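Local coordinates for protein EH1AB1 (Metagenome, PDB 6I8F) that hydrolyses esters, probably through a serine-histidine-aspartate triad carried on an alpha/beta hydrolase fold, at residues A262-A267 with T290-Y295; P196-L201 with A321-H326; M53-E58 with N109-D114; F105-I110 with D230-A235; G70-P75 with I149-H154. One frame throughout, in Å; residues are numbered along the deposited sequence.

Interaction 1. Residues A262-A267 with T290-Y295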
# COMPACT_ATOMS: atom_id res chain seq x y z
N ALA A 262 7.19 2.93 5.99
CA ALA A 262 7.75 2.04 5.02
C ALA A 262 6.68 1.60 4.03
O ALA A 262 5.49 1.58 4.35
CB ALA A 262 8.35 0.84 5.73
N PHE A 263 7.14 1.29 2.81
CA PHE A 263 6.45 0.51 1.82
C PHE A 263 7.32 -0.73 1.57
O PHE A 263 8.49 -0.58 1.22
CB PHE A 263 6.25 1.34 0.55
CG PHE A 263 5.68 0.58 -0.62
CD1 PHE A 263 4.31 0.44 -0.77
CD2 PHE A 263 6.50 0.03 -1.58
CE1 PHE A 263 3.78 -0.24 -1.86
CE2 PHE A 263 5.97 -0.67 -2.65
CZ PHE A 263 4.61 -0.79 -2.80
N VAL A 264 6.76 -1.92 1.78
CA VAL A 264 7.50 -3.18 1.61
C VAL A 264 6.75 -4.03 0.57
O VAL A 264 5.56 -4.33 0.74
CB VAL A 264 7.67 -3.93 2.94
CG1 VAL A 264 8.51 -5.18 2.77
CG2 VAL A 264 8.25 -3.05 4.04
N LEU A 265 7.44 -4.38 -0.52
CA LEU A 265 6.85 -5.13 -1.60
C LEU A 265 7.57 -6.48 -1.70
O LEU A 265 8.81 -6.52 -1.65
CB LEU A 265 6.98 -4.32 -2.89
CG LEU A 265 6.37 -4.97 -4.14
CD1 LEU A 265 5.88 -3.92 -5.11
CD2 LEU A 265 7.37 -5.88 -4.83
N THR A 266 6.78 -7.56 -1.82
CA THR A 266 7.32 -8.87 -2.15
C THR A 266 6.74 -9.37 -3.48
O THR A 266 5.61 -9.05 -3.87
CB THR A 266 7.10 -9.89 -1.03
OG1 THR A 266 5.70 -9.99 -0.79
CG2 THR A 266 7.85 -9.54 0.24
N ALA A 267 7.55 -10.17 -4.17
CA ALA A 267 7.14 -10.94 -5.33
C ALA A 267 6.76 -12.35 -4.86
O ALA A 267 7.43 -12.91 -4.01
CB ALA A 267 8.24 -10.95 -6.36
N THR A 290 3.21 1.15 8.10
CA THR A 290 3.80 0.23 7.18
C THR A 290 2.75 -0.18 6.16
O THR A 290 1.67 -0.63 6.53
CB THR A 290 4.35 -1.01 7.90
OG1 THR A 290 5.16 -0.57 8.98
CG2 THR A 290 5.13 -1.93 6.98
N THR A 291 3.09 -0.04 4.88
CA THR A 291 2.29 -0.56 3.80
C THR A 291 3.01 -1.78 3.21
O THR A 291 4.13 -1.65 2.72
CB THR A 291 2.10 0.50 2.72
OG1 THR A 291 1.56 1.68 3.32
CG2 THR A 291 1.21 0.03 1.59
N TYR A 292 2.36 -2.95 3.25
CA TYR A 292 2.91 -4.18 2.73
C TYR A 292 2.08 -4.63 1.52
O TYR A 292 0.86 -4.60 1.57
CB TYR A 292 2.91 -5.30 3.77
CG TYR A 292 3.25 -6.64 3.16
CD1 TYR A 292 4.56 -6.95 2.82
CD2 TYR A 292 2.26 -7.54 2.82
CE1 TYR A 292 4.88 -8.15 2.21
CE2 TYR A 292 2.56 -8.74 2.20
CZ TYR A 292 3.87 -9.05 1.88
OH TYR A 292 4.18 -10.24 1.28
N VAL A 293 2.75 -5.06 0.45
CA VAL A 293 2.05 -5.61 -0.71
C VAL A 293 2.83 -6.80 -1.26
O VAL A 293 4.05 -6.76 -1.34
CB VAL A 293 1.80 -4.56 -1.81
CG1 VAL A 293 3.09 -3.90 -2.29
CG2 VAL A 293 1.04 -5.16 -2.98
N ASN A 294 2.07 -7.84 -1.65
CA ASN A 294 2.58 -9.00 -2.32
C ASN A 294 2.01 -9.01 -3.74
O ASN A 294 0.80 -8.86 -3.93
CB ASN A 294 2.26 -10.30 -1.59
CG ASN A 294 2.86 -11.51 -2.28
OD1 ASN A 294 2.13 -12.38 -2.75
ND2 ASN A 294 4.17 -11.55 -2.41
N TYR A 295 2.91 -9.18 -4.72
CA TYR A 295 2.55 -9.32 -6.14
C TYR A 295 2.63 -10.81 -6.50
O TYR A 295 3.70 -11.31 -6.79
CB TYR A 295 3.45 -8.46 -7.04
CG TYR A 295 2.98 -7.03 -7.19
CD1 TYR A 295 2.96 -6.17 -6.11
CD2 TYR A 295 2.51 -6.55 -8.40
CE1 TYR A 295 2.50 -4.87 -6.22
CE2 TYR A 295 2.05 -5.24 -8.54
CZ TYR A 295 2.04 -4.40 -7.43
OH TYR A 295 1.57 -3.13 -7.53
O HOH W 1 3.28 3.23 4.62

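Interaction 2. Residues P196-L201 with A321-H326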
# COMPACT_ATOMS: atom_id res chain seq x y z
N PRO A 196 16.02 8.83 7.35
CA PRO A 196 15.04 9.08 6.30
C PRO A 196 13.62 9.22 6.86
O PRO A 196 13.32 8.64 7.88
CB PRO A 196 15.12 7.81 5.43
CG PRO A 196 16.52 7.30 5.68
CD PRO A 196 16.73 7.56 7.16
N ALA A 197 12.78 9.99 6.16
CA ALA A 197 11.38 10.17 6.52
C ALA A 197 10.52 8.98 6.06
O ALA A 197 9.35 8.85 6.45
CB ALA A 197 10.89 11.45 5.88
N PHE A 198 11.07 8.12 5.19
CA PHE A 198 10.30 7.04 4.55
C PHE A 198 11.30 6.04 3.96
O PHE A 198 12.40 6.45 3.61
CB PHE A 198 9.38 7.63 3.48
CG PHE A 198 8.44 6.68 2.78
CD1 PHE A 198 8.79 6.08 1.58
CD2 PHE A 198 7.18 6.42 3.30
CE1 PHE A 198 7.91 5.23 0.92
CE2 PHE A 198 6.29 5.58 2.63
CZ PHE A 198 6.67 4.98 1.44
N GLN A 199 10.91 4.77 3.88
CA GLN A 199 11.75 3.73 3.29
C GLN A 199 10.91 2.89 2.32
O GLN A 199 9.85 2.37 2.67
CB GLN A 199 12.45 2.88 4.36
CG GLN A 199 11.51 2.14 5.32
CD GLN A 199 12.25 1.40 6.42
OE1 GLN A 199 13.20 0.66 6.16
NE2 GLN A 199 11.82 1.59 7.66
N MET A 200 11.39 2.78 1.07
CA MET A 200 10.72 2.03 0.04
C MET A 200 11.54 0.77 -0.23
O MET A 200 12.58 0.82 -0.89
CB MET A 200 10.56 2.86 -1.24
CG MET A 200 9.95 2.08 -2.41
SD MET A 200 10.13 2.93 -4.01
CE MET A 200 9.18 4.42 -3.72
N LEU A 201 11.09 -0.36 0.33
CA LEU A 201 11.83 -1.61 0.26
C LEU A 201 11.16 -2.55 -0.76
O LEU A 201 10.11 -3.12 -0.51
CB LEU A 201 11.89 -2.25 1.65
CG LEU A 201 12.25 -1.32 2.81
CD1 LEU A 201 12.28 -2.11 4.11
CD2 LEU A 201 13.58 -0.61 2.59
N ALA A 321 3.06 5.85 -5.87
CA ALA A 321 1.79 6.39 -5.42
C ALA A 321 1.78 6.48 -3.89
O ALA A 321 1.37 7.48 -3.34
CB ALA A 321 0.66 5.51 -5.90
N VAL A 322 2.24 5.42 -3.22
CA VAL A 322 2.22 5.36 -1.78
C VAL A 322 3.21 6.40 -1.21
O VAL A 322 2.91 7.08 -0.22
CB VAL A 322 2.52 3.93 -1.28
CG1 VAL A 322 2.75 3.88 0.22
CG2 VAL A 322 1.43 2.95 -1.70
N MET A 323 4.41 6.49 -1.81
CA MET A 323 5.40 7.45 -1.34
C MET A 323 4.85 8.88 -1.51
O MET A 323 4.93 9.69 -0.59
CB MET A 323 6.72 7.32 -2.10
CG MET A 323 7.77 8.31 -1.58
SD MET A 323 9.38 8.04 -2.33
CE MET A 323 8.99 8.40 -4.04
N GLY A 324 4.32 9.19 -2.70
CA GLY A 324 3.76 10.52 -3.01
C GLY A 324 2.63 10.91 -2.07
O GLY A 324 2.56 12.07 -1.59
N ALA A 325 1.74 9.95 -1.81
CA ALA A 325 0.65 10.12 -0.85
C ALA A 325 1.21 10.41 0.54
O ALA A 325 0.72 11.29 1.26
CB ALA A 325 -0.23 8.89 -0.84
N HIS A 326 2.27 9.67 0.91
CA HIS A 326 2.85 9.86 2.22
C HIS A 326 3.40 11.30 2.34
O HIS A 326 3.23 11.93 3.36
CB HIS A 326 3.94 8.81 2.51
CG HIS A 326 4.48 8.93 3.89
ND1 HIS A 326 3.79 8.48 5.01
CD2 HIS A 326 5.62 9.51 4.36
CE1 HIS A 326 4.49 8.76 6.10
NE2 HIS A 326 5.62 9.38 5.73
O HOH W 2 7.59 10.39 7.50

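Interaction 3. Residues M53-E58 with N109-D114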
# COMPACT_ATOMS: atom_id res chain seq x y z
N MET A 53 22.01 -6.31 -20.50
CA MET A 53 20.76 -7.04 -20.51
C MET A 53 19.74 -6.35 -19.58
O MET A 53 18.58 -6.26 -19.93
CB MET A 53 20.96 -8.48 -20.06
CG MET A 53 21.80 -9.29 -21.01
SD MET A 53 22.12 -10.93 -20.32
CE MET A 53 20.54 -11.71 -20.64
N SER A 54 20.20 -5.90 -18.41
CA SER A 54 19.34 -5.20 -17.46
C SER A 54 18.86 -3.88 -18.05
O SER A 54 17.68 -3.60 -18.02
CB SER A 54 20.02 -5.00 -16.14
OG SER A 54 20.31 -6.26 -15.56
N GLU A 55 19.77 -3.09 -18.63
CA GLU A 55 19.38 -1.85 -19.31
C GLU A 55 18.28 -2.12 -20.34
O GLU A 55 17.31 -1.35 -20.44
CB GLU A 55 20.56 -1.23 -20.05
CG GLU A 55 21.51 -0.49 -19.16
CD GLU A 55 22.43 0.46 -19.90
OE1 GLU A 55 21.92 1.26 -20.74
OE2 GLU A 55 23.64 0.39 -19.64
N ASP A 56 18.46 -3.18 -21.14
CA ASP A 56 17.60 -3.48 -22.27
C ASP A 56 16.34 -4.22 -21.81
O ASP A 56 15.47 -4.51 -22.64
CB ASP A 56 18.36 -4.27 -23.35
CG ASP A 56 17.71 -4.24 -24.73
OD1 ASP A 56 17.07 -3.20 -25.08
OD2 ASP A 56 17.81 -5.27 -25.44
N GLY A 57 16.26 -4.56 -20.51
CA GLY A 57 15.11 -5.24 -19.91
C GLY A 57 14.14 -4.29 -19.21
O GLY A 57 13.07 -4.70 -18.80
N GLU A 58 14.54 -3.02 -19.03
CA GLU A 58 13.64 -1.99 -18.56
C GLU A 58 12.73 -1.55 -19.72
O GLU A 58 13.14 -1.59 -20.88
CB GLU A 58 14.37 -0.73 -18.13
CG GLU A 58 15.25 -0.87 -16.91
CD GLU A 58 15.53 0.48 -16.28
OE1 GLU A 58 16.24 1.29 -16.92
OE2 GLU A 58 14.96 0.75 -15.18
N ASN A 109 23.79 -0.50 -11.94
CA ASN A 109 24.33 0.86 -11.84
C ASN A 109 23.17 1.81 -12.11
O ASN A 109 22.01 1.38 -12.22
CB ASN A 109 25.50 1.06 -12.81
CG ASN A 109 25.13 0.68 -14.22
OD1 ASN A 109 24.13 1.16 -14.74
ND2 ASN A 109 25.86 -0.25 -14.83
N ILE A 110 23.47 3.10 -12.26
CA ILE A 110 22.42 4.08 -12.51
C ILE A 110 21.67 3.74 -13.81
O ILE A 110 20.43 3.90 -13.86
CB ILE A 110 23.01 5.51 -12.47
CG1 ILE A 110 23.43 5.85 -11.03
CG2 ILE A 110 22.01 6.53 -13.02
CD1 ILE A 110 24.11 7.19 -10.86
N GLU A 111 22.36 3.19 -14.82
CA GLU A 111 21.74 2.99 -16.12
C GLU A 111 20.76 1.81 -16.11
O GLU A 111 19.81 1.83 -16.87
CB GLU A 111 22.78 2.77 -17.22
CG GLU A 111 23.72 3.93 -17.43
CD GLU A 111 23.08 5.25 -17.82
OE1 GLU A 111 21.93 5.27 -18.32
OE2 GLU A 111 23.74 6.27 -17.61
N THR A 112 21.04 0.77 -15.32
CA THR A 112 20.22 -0.46 -15.31
C THR A 112 18.83 -0.17 -14.73
O THR A 112 17.89 -0.93 -14.98
CB THR A 112 20.93 -1.59 -14.53
OG1 THR A 112 21.20 -1.14 -13.20
CG2 THR A 112 22.22 -2.03 -15.18
N HIS A 113 18.69 0.91 -13.95
CA HIS A 113 17.45 1.25 -13.24
C HIS A 113 16.95 2.65 -13.63
O HIS A 113 16.08 3.19 -12.97
CB HIS A 113 17.68 1.13 -11.73
CG HIS A 113 17.81 -0.28 -11.25
ND1 HIS A 113 18.88 -1.10 -11.61
CD2 HIS A 113 17.00 -1.02 -10.46
CE1 HIS A 113 18.72 -2.28 -11.04
NE2 HIS A 113 17.57 -2.25 -10.32
N ASP A 114 17.47 3.20 -14.73
CA ASP A 114 17.20 4.58 -15.18
C ASP A 114 15.71 4.77 -15.55
O ASP A 114 15.09 5.73 -15.10
CB ASP A 114 18.11 4.93 -16.36
CG ASP A 114 17.83 6.31 -16.93
OD1 ASP A 114 18.26 7.29 -16.30
OD2 ASP A 114 17.15 6.38 -17.97
O HOH W 3 25.53 -0.47 -17.94

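Interaction 4. Residues F105-I110 with D230-A235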
# COMPACT_ATOMS: atom_id res chain seq x y z
N PHE A 105 24.90 -6.39 -4.88
CA PHE A 105 26.09 -5.61 -4.50
C PHE A 105 27.28 -5.90 -5.44
O PHE A 105 28.43 -5.57 -5.13
CB PHE A 105 26.45 -5.86 -3.03
CG PHE A 105 25.38 -5.56 -2.01
CD1 PHE A 105 25.07 -4.25 -1.67
CD2 PHE A 105 24.71 -6.58 -1.34
CE1 PHE A 105 24.10 -3.98 -0.71
CE2 PHE A 105 23.72 -6.30 -0.41
CZ PHE A 105 23.43 -5.00 -0.08
N VAL A 106 27.01 -6.48 -6.62
CA VAL A 106 28.07 -6.88 -7.57
C VAL A 106 27.82 -6.28 -8.96
O VAL A 106 28.78 -5.95 -9.66
CB VAL A 106 28.22 -8.42 -7.66
CG1 VAL A 106 29.21 -8.85 -8.73
CG2 VAL A 106 28.61 -9.01 -6.32
N ILE A 107 26.55 -6.15 -9.37
CA ILE A 107 26.18 -5.61 -10.68
C ILE A 107 25.10 -4.53 -10.49
O ILE A 107 24.74 -4.19 -9.36
CB ILE A 107 25.71 -6.73 -11.62
CG1 ILE A 107 24.36 -7.32 -11.18
CG2 ILE A 107 26.79 -7.80 -11.75
CD1 ILE A 107 23.89 -8.46 -12.03
N GLY A 108 24.58 -4.02 -11.60
CA GLY A 108 23.67 -2.88 -11.60
C GLY A 108 24.42 -1.57 -11.45
O GLY A 108 25.52 -1.51 -10.90
N ASN A 109 23.79 -0.50 -11.94
CA ASN A 109 24.33 0.86 -11.84
C ASN A 109 23.17 1.81 -12.11
O ASN A 109 22.01 1.38 -12.22
CB ASN A 109 25.50 1.06 -12.81
CG ASN A 109 25.13 0.68 -14.22
OD1 ASN A 109 24.13 1.16 -14.74
ND2 ASN A 109 25.86 -0.25 -14.83
N ILE A 110 23.47 3.10 -12.26
CA ILE A 110 22.42 4.08 -12.51
C ILE A 110 21.67 3.74 -13.81
O ILE A 110 20.43 3.90 -13.86
CB ILE A 110 23.01 5.51 -12.47
CG1 ILE A 110 23.43 5.85 -11.03
CG2 ILE A 110 22.01 6.53 -13.02
CD1 ILE A 110 24.11 7.19 -10.86
N ASP A 230 26.72 -18.14 -5.15
CA ASP A 230 28.11 -18.01 -4.68
C ASP A 230 28.86 -16.94 -5.49
O ASP A 230 29.67 -16.22 -4.94
CB ASP A 230 28.85 -19.34 -4.74
CG ASP A 230 28.36 -20.32 -3.69
OD1 ASP A 230 28.63 -21.52 -3.85
OD2 ASP A 230 27.69 -19.86 -2.74
N TRP A 231 28.55 -16.86 -6.79
CA TRP A 231 29.17 -15.88 -7.67
C TRP A 231 28.98 -14.46 -7.10
O TRP A 231 29.86 -13.62 -7.28
CB TRP A 231 28.60 -16.02 -9.09
CG TRP A 231 29.29 -15.21 -10.14
CD1 TRP A 231 30.36 -15.59 -10.90
CD2 TRP A 231 28.93 -13.89 -10.59
NE1 TRP A 231 30.69 -14.60 -11.79
CE2 TRP A 231 29.82 -13.55 -11.63
CE3 TRP A 231 27.94 -12.97 -10.22
CZ2 TRP A 231 29.76 -12.32 -12.29
CZ3 TRP A 231 27.87 -11.76 -10.88
CH2 TRP A 231 28.77 -11.44 -11.90
N PHE A 232 27.85 -14.22 -6.43
CA PHE A 232 27.54 -12.96 -5.78
C PHE A 232 28.07 -12.95 -4.34
O PHE A 232 28.79 -12.03 -3.92
CB PHE A 232 26.03 -12.70 -5.78
CG PHE A 232 25.48 -12.33 -7.13
CD1 PHE A 232 25.52 -11.02 -7.57
CD2 PHE A 232 24.98 -13.30 -7.98
CE1 PHE A 232 25.04 -10.68 -8.82
CE2 PHE A 232 24.50 -12.96 -9.24
CZ PHE A 232 24.53 -11.65 -9.66
N TRP A 233 27.66 -13.97 -3.59
CA TRP A 233 27.88 -14.05 -2.16
C TRP A 233 29.38 -14.00 -1.82
O TRP A 233 29.79 -13.29 -0.90
CB TRP A 233 27.20 -15.30 -1.60
CG TRP A 233 27.33 -15.42 -0.12
CD1 TRP A 233 28.23 -16.19 0.56
CD2 TRP A 233 26.59 -14.69 0.87
NE1 TRP A 233 28.08 -16.01 1.91
CE2 TRP A 233 27.08 -15.10 2.13
CE3 TRP A 233 25.56 -13.75 0.83
CZ2 TRP A 233 26.58 -14.60 3.33
CZ3 TRP A 233 25.05 -13.26 2.02
CH2 TRP A 233 25.56 -13.68 3.25
N GLU A 234 30.20 -14.72 -2.60
CA GLU A 234 31.62 -14.89 -2.31
C GLU A 234 32.42 -13.66 -2.75
O GLU A 234 33.53 -13.42 -2.26
CB GLU A 234 32.14 -16.17 -2.97
CG GLU A 234 31.52 -17.41 -2.35
CD GLU A 234 32.13 -18.75 -2.75
OE1 GLU A 234 32.81 -18.81 -3.79
OE2 GLU A 234 31.91 -19.71 -2.00
N ALA A 235 31.85 -12.88 -3.67
CA ALA A 235 32.46 -11.64 -4.09
C ALA A 235 32.31 -10.60 -2.98
O ALA A 235 33.21 -9.79 -2.73
CB ALA A 235 31.83 -11.20 -5.39

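Interaction 5. Residues G70-P75 with I149-H154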
# COMPACT_ATOMS: atom_id res chain seq x y z
N GLY A 70 26.13 14.21 -11.39
CA GLY A 70 27.26 14.71 -10.65
C GLY A 70 27.83 13.64 -9.73
O GLY A 70 27.43 12.46 -9.81
N GLY A 71 28.74 14.06 -8.86
CA GLY A 71 29.35 13.21 -7.84
C GLY A 71 29.73 14.03 -6.63
O GLY A 71 29.74 15.25 -6.69
N PHE A 72 29.99 13.36 -5.51
CA PHE A 72 30.55 13.99 -4.33
C PHE A 72 31.51 13.00 -3.67
O PHE A 72 31.53 11.83 -4.01
CB PHE A 72 29.44 14.44 -3.37
CG PHE A 72 28.52 13.33 -2.97
CD1 PHE A 72 28.86 12.46 -1.95
CD2 PHE A 72 27.32 13.12 -3.64
CE1 PHE A 72 28.02 11.41 -1.59
CE2 PHE A 72 26.48 12.08 -3.28
CZ PHE A 72 26.84 11.22 -2.27
N ALA A 73 32.32 13.50 -2.72
CA ALA A 73 33.34 12.70 -2.06
C ALA A 73 32.66 11.74 -1.09
O ALA A 73 32.01 12.17 -0.15
CB ALA A 73 34.32 13.60 -1.35
N GLY A 74 32.79 10.44 -1.35
CA GLY A 74 32.33 9.42 -0.42
C GLY A 74 33.43 9.07 0.57
O GLY A 74 34.48 9.71 0.55
N PRO A 75 33.25 8.03 1.41
CA PRO A 75 34.27 7.64 2.39
C PRO A 75 35.63 7.28 1.77
O PRO A 75 36.65 7.62 2.32
CB PRO A 75 33.69 6.40 3.09
CG PRO A 75 32.20 6.45 2.81
CD PRO A 75 32.06 7.16 1.48
N ILE A 149 25.07 4.63 3.06
CA ILE A 149 24.94 5.46 4.23
C ILE A 149 25.53 6.85 3.95
O ILE A 149 24.87 7.85 4.24
CB ILE A 149 25.57 4.78 5.46
CG1 ILE A 149 24.80 3.50 5.82
CG2 ILE A 149 25.64 5.74 6.63
CD1 ILE A 149 25.53 2.59 6.79
N ALA A 150 26.74 6.93 3.37
CA ALA A 150 27.39 8.24 3.15
C ALA A 150 26.54 9.09 2.19
O ALA A 150 26.43 10.30 2.36
CB ALA A 150 28.81 8.09 2.65
N ALA A 151 25.95 8.45 1.17
CA ALA A 151 25.10 9.17 0.19
C ALA A 151 23.91 9.84 0.90
O ALA A 151 23.60 11.01 0.65
CB ALA A 151 24.64 8.21 -0.88
N PHE A 152 23.23 9.09 1.77
CA PHE A 152 22.07 9.61 2.48
C PHE A 152 22.48 10.76 3.42
O PHE A 152 21.84 11.82 3.43
CB PHE A 152 21.33 8.54 3.28
CG PHE A 152 20.28 9.15 4.16
CD1 PHE A 152 19.12 9.67 3.62
CD2 PHE A 152 20.51 9.32 5.52
CE1 PHE A 152 18.19 10.32 4.42
CE2 PHE A 152 19.57 9.96 6.32
CZ PHE A 152 18.41 10.45 5.77
N ARG A 153 23.53 10.55 4.22
CA ARG A 153 24.00 11.59 5.16
C ARG A 153 24.37 12.86 4.37
O ARG A 153 24.02 13.95 4.75
CB ARG A 153 25.18 11.09 5.99
CG ARG A 153 24.85 10.03 7.04
CD ARG A 153 26.05 9.70 7.91
NE ARG A 153 25.72 8.81 9.02
CZ ARG A 153 26.53 7.89 9.56
NH1 ARG A 153 27.70 7.63 9.00
NH2 ARG A 153 26.16 7.23 10.64
N HIS A 154 25.07 12.69 3.24
CA HIS A 154 25.54 13.83 2.44
C HIS A 154 24.37 14.63 1.84
O HIS A 154 24.36 15.86 1.88
CB HIS A 154 26.49 13.35 1.34
CG HIS A 154 27.01 14.46 0.49
ND1 HIS A 154 28.07 15.26 0.90
CD2 HIS A 154 26.60 14.94 -0.70
CE1 HIS A 154 28.30 16.17 -0.03
NE2 HIS A 154 27.42 15.99 -1.03

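Interaction 1. Residues A262-A267 with T290-Y295
T266 receives two side chains from strand 290-296 on its hydroxyl, within the last beta-alpha-beta unit of the alpha/beta hydrolase sheet. T266 OG1 accepts N294 ND2 at 2.7 Å and shares a hydrogen bond of 2.6 Å with Y292 OH, in which either oxygen could be the donor. A chi1 of 58° sets OG1 between the backbone N and the carbonyl carbon of T266, and Y292 and N294 each cross that side chain at about a right angle. This hydroxyl links the two strands near their C-terminal ends, on the face that carries V264 and Y292. The strands run parallel and in register, from A262 beside T290 to A267 beside Y295. Five backbone bonds join them, V264 and T266 each giving an N-H and taking one through O.

On the other face V293 CG1 fills the space between two neighbours, 3.5 Å from F263 CZ and 3.9 Å from L265 CG. L265 CD1 then meets Y295 CE1 at 3.7 Å. Helix 310-327 covers this side, where Y295 OH bonds E318, while A262 and T290 on the reverse side touch L283 of helix 273-285.

Strand 290-296 is the last of the sheet within the chain, but it pairs antiparallel with a strand of the second subunit, and T291 OG1 also bonds E318 of that subunit. Where the strand pair begins, T291 N bonds A262 O, and one water donates both to that A262 O, at 2.8 Å, and to T291 OG1, at 2.7 Å.

Interaction 2. Residues P196-L201 with A321-H326
F198 and H326 bring their rings together obliquely, with planes 35° apart and the side chains sliding past each other in opposite directions. One face of the imidazole takes F198 CD2, which stands toward the rim of that ring and lies 3.6 Å from H326 CD2. At the imidazole edge, in the ring plane, a water lies 2.8 Å from H326 NE2 and donates to A197 O at 2.6 Å, so the histidine reaches the A197 carbonyl through a water bridge. The phenyl ring has V322 CG1 at its edge, 4.3 Å from F198 CZ. M323 crosses it obliquely, with CB 3.9 Å from F198 CE1 and SD 5.3 Å from the ring centroid, a Met-aromatic contact.

Helix 310-327 here runs antiparallel to strand 198-202 (175°) along one side of the central alpha/beta hydrolase sheet, and F198 and M200 are the strand side chains that fill the layer between. F198 CG is anti to its backbone N (chi1 -176°), which carries CG toward the helix; F263 of the adjoining strand packs beside the ring. The helix also faces the second subunit, V322 touching E318 of that chain. Farther along, M200 of the strand and M323 of the helix cross at about a right angle, M200 CE resting 3.9 Å from M323 SD.

Interaction 3. Residues M53-E58 with N109-D114
E58 presses its carboxylate against the backbone of T112 and H113, the tight part of this contact: E58 CD lies 3.0 Å from T112 O, and E58 OE2 is 3.2 Å from H113 C. E58 OE1 and OE2 each lie 3.4 Å from T112 O, acceptors facing an acceptor, which would probably be unfavourable; S115 N and the T116 hydroxyl hold the carboxylate instead. Beside it S54 CB packs on T112 CG2 at 3.8 Å.

H113 is the N-cap of helix 114-124 in the alpha/beta hydrolase core, so E58 brings negative charge to the helix start, where the dipole would probably stabilise it. An alanine for E58 would probably leave S115 N and the T116 hydroxyl without their acceptor. T112 OG1 is held by two bonds, giving its proton to N109 O and accepting H113 ND1 in the imidazole plane at 2.8 Å; H113 NE2 bonds D174. N109 OD1 accepts T112 N, an Asx motif.

The more open end is looser. E55 OE2 meets just the aliphatic part of E111, with CB 3.5 Å away; the E111 carboxylate salt-bridges R82. A water donates to E55 OE2 at 2.7 Å and accepts N109 ND2 at 3.1 Å.

Interaction 4. Residues F105-I110 with D230-A235
W231 meets V106 and I107 with the far end of its indole: V106 CG1 approaches CZ3 at 3.9 Å, and I107 CG2 lies at the ring edge, 4.1 Å from CH2. CG is anti to the backbone N (chi1 -171°), and the six-membered end of the indole reaches the loop. W231 NE1 bonds the carbonyl of L41, while H43 stacks on the ring.

F232 comes next. W231 CE3 stands over the centre of one face, 3.5 Å above the plane of the F232 ring, as F232 CD2 sits at the indole edge. The F232 ring also meets the loop: V106 CB is 3.7 Å from F232 CD1, approaching obliquely, and I107 CD1 lies at the ring edge, 4.0 Å from F232 CZ. One turn after W231, A235 CB closes the row, 4.0 Å from V106 CG2, so that both V106 methyls and its CB are engaged by the helix.

The contact is wholly apolar. Polar ties flank it, R47 bonding V106 O and D51 bonding G108 N from helix 43-55. The loop follows directly on a His-Gly-Gly-Gly sequence that in the hormone-sensitive-lipase family of alpha/beta hydrolases supplies the oxyanion hole, and helix 230-236 probably belongs to the cap over that site.

Interaction 5. Residues G70-P75 with I149-H154
The first torsions set the CG atoms of F72 and H154: F72 CG sits between its backbone N and carbonyl carbon (chi1 56°), and H154 CG is anti to its backbone N (chi1 180°). From there the rings meet in an offset stack, centroids 4.0 Å apart and planes 15° from parallel, that joins strand 66-73, an outermost strand of the alpha/beta hydrolase sheet within the chain, to helix 143-157.

H154 CD2 stands over the centre of the phenyl face, 3.3 Å above the F72 ring plane, while F72 CG lies toward the rim of the imidazole. H154 CB adds a CH-pi contact over the same phenyl face. At the ring edge, near its plane, A151 CA comes within 3.6 Å of F72 CZ, and A151 CB lies at 4.0 Å from that carbon. I79 and F81 of the adjoining strand 78-85 also touch F72.

An alanine in place of F72 would probably leave the imidazole of H154 without its stacking partner, freer to turn, and open a gap beside A151. Past the end of the strand the chain returns to the helix at P75, a more exposed margin of the contact, where the proline CD rests 3.6 Å from A150 CB.

Interactions 1, 2 and 5 all reach the one central sheet. Interactions 1 and 2 are buried and touch, because strands 198-202 and 262-267 are neighbours; both also face the second subunit. Interaction 1 is strand to strand and rests on backbone bonds and hydroxyls, whereas interaction 2 sets a helix on the sheet through rings and sulfur. Interaction 5, about 28 Å from interaction 1 between centres, repeats the helix-on-strand theme nearer the surface with a ring stack, and P196 of interaction 2 touches F152 of its helix. Interactions 3 and 4 share N109 and I110 of one loop: polar and partly buried at 109-114, buried and apolar at 105-110.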